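Local coordinates for putative dehydratase (Mesorhizobium loti, PDB 2POZ), which is of unproven function but probably acts as a lyase of the mandelate racemase/muconate lactonizing enzyme family, within the enolase superfamily, at residues 141-144 against 145-148. Numbering follows the deposited sequence.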
loop_
_atom_site.group_PDB
_atom_site.type_symbol
_atom_site.label_atom_id
_atom_site.label_comp_id
_atom_site.label_asym_id
_atom_site.label_seq_id
_atom_site.Cartn_x
_atom_site.Cartn_y
_atom_site.Cartn_z
ATOM N N PHE A 141 40.961 -19.811 6.303
ATOM C CA PHE A 141 40.375 -18.497 6.516
ATOM C C PHE A 141 40.959 -17.961 7.817
ATOM O O PHE A 141 41.273 -16.780 7.914
ATOM C CB PHE A 141 38.847 -18.591 6.596
ATOM C CG PHE A 141 38.164 -18.345 5.280
ATOM C CD1 PHE A 141 37.795 -17.056 4.905
ATOM C CD2 PHE A 141 37.938 -19.394 4.391
ATOM C CE1 PHE A 141 37.211 -16.812 3.663
ATOM C CE2 PHE A 141 37.358 -19.166 3.148
ATOM C CZ PHE A 141 36.992 -17.876 2.780
ATOM N N ALA A 142 41.134 -18.839 8.803
ATOM C CA ALA A 142 41.699 -18.438 10.092
ATOM C C ALA A 142 43.126 -17.907 9.935
ATOM O O ALA A 142 43.489 -16.892 10.541
ATOM C CB ALA A 142 41.680 -19.612 11.069
ATOM N N ARG A 143 43.933 -18.589 9.128
ATOM C CA ARG A 143 45.311 -18.160 8.891
ATOM C C ARG A 143 45.346 -16.855 8.101
ATOM O O ARG A 143 46.222 -16.027 8.300
ATOM C CB ARG A 143 46.093 -19.211 8.083
ATOM C CG ARG A 143 46.368 -20.534 8.782
ATOM C CD ARG A 143 47.251 -20.362 10.013
ATOM N NE ARG A 143 48.336 -19.399 9.820
ATOM C CZ ARG A 143 49.339 -19.521 8.948
ATOM N NH1 ARG A 143 49.436 -20.578 8.150
ATOM N NH2 ARG A 143 50.256 -18.565 8.875
ATOM N N ALA A 144 44.394 -16.692 7.192
ATOM C CA ALA A 144 44.335 -15.509 6.339
ATOM C C ALA A 144 44.130 -14.171 7.052
ATOM O O ALA A 144 44.533 -13.133 6.523
ATOM C CB ALA A 144 43.258 -15.699 5.279
ATOM N N VAL A 145 43.510 -14.173 8.234
ATOM C CA VAL A 145 43.277 -12.909 8.948
ATOM C C VAL A 145 44.570 -12.320 9.512
ATOM O O VAL A 145 44.665 -11.113 9.750
ATOM C CB VAL A 145 42.289 -13.068 10.139
ATOM C CG1 VAL A 145 41.018 -13.790 9.688
ATOM C CG2 VAL A 145 42.964 -13.811 11.292
ATOM N N GLU A 146 45.566 -13.176 9.716
ATOM C CA GLU A 146 46.839 -12.747 10.284
ATOM C C GLU A 146 47.524 -11.559 9.608
ATOM O O GLU A 146 47.925 -10.614 10.288
ATOM C CB GLU A 146 47.803 -13.934 10.337
ATOM C CG GLU A 146 47.488 -14.935 11.442
ATOM C CD GLU A 146 48.212 -16.255 11.241
ATOM O OE1 GLU A 146 49.379 -16.230 10.788
ATOM O OE2 GLU A 146 47.615 -17.314 11.537
ATOM N N ARG A 147 47.666 -11.590 8.286
ATOM C CA ARG A 147 48.335 -10.485 7.606
ATOM C C ARG A 147 47.612 -9.137 7.762
ATOM O O ARG A 147 48.204 -8.160 8.236
ATOM C CB ARG A 147 48.539 -10.800 6.120
ATOM C CG ARG A 147 49.243 -9.680 5.367
ATOM C CD ARG A 147 49.419 -9.995 3.893
ATOM N NE ARG A 147 49.602 -8.777 3.102
ATOM C CZ ARG A 147 48.680 -7.825 2.962
ATOM N NH1 ARG A 147 47.498 -7.939 3.558
ATOM N NH2 ARG A 147 48.940 -6.754 2.225
ATOM N N PRO A 148 46.328 -9.056 7.368
ATOM C CA PRO A 148 45.675 -7.752 7.536
ATOM C C PRO A 148 45.682 -7.247 8.984
ATOM O O PRO A 148 45.873 -6.057 9.229
ATOM C CB PRO A 148 44.263 -7.989 6.982
ATOM C CG PRO A 148 44.051 -9.462 7.175
ATOM C CD PRO A 148 45.401 -10.034 6.775
HETATM O O HOH W 1 44.999 -17.270 12.690
HETATM O O HOH W 2 47.548 -14.271 6.822
#
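Arg-143 grips the carboxylate of Glu-146 side-on, three residues further along the chain. Its NE donates to OE2 of Glu-146 over 2.8 Å, and its NH2 reaches OE1 of Glu-146 over 3.1 Å, so each oxygen takes one N-H on its syn side. Both oxygens lie almost in the guanidinium plane, whereas the carboxylate is twisted 35° against it. The arginine chain, bent at chi2 and again at chi3, curls back to bring NE alongside the acid, and the glutamate runs extended beyond CG to meet it. A water donates both to OE2 of Glu-146 and to O of Ala-142, tying the ion pair to the backbone. Along the backbone, the hydrogen bonding departs from the regular i to i+4 pattern where helix 138-144 gives way to helix 146-150. The bond from Val-145 N to Phe-141 O is weak, at 3.5 Å and 132°. Glu-146 N turns instead to Arg-143 O, 3.3 Å away, an i to i+3 step whose donor stands well above the carbonyl plane. A second water donates to Arg-143 O and accepts from Arg-147 N, spanning the i to i+4 pair that would bond directly in a regular helix. Pro-148 has no N-H to give Ala-144; its CD lies 3.2 Å from Ala-144 O. The two helices pack on the outside of the TIM-barrel domain of the enolase superfamily, just ahead of barrel strand 155-158. On the inner side Val-145 fits between that strand and helix 179-196, touching Leu-156, Val-192 and Trp-131. Its CG2 sits 3.2 Å from Ala-142 O, placed there by a chi1 of -50° that sets this methyl between backbone N and carbonyl carbon. Phe-141 is buried against Phe-158 and Arg-188, while the guanidinium of Arg-147 leads away to a salt bridge with Glu-151.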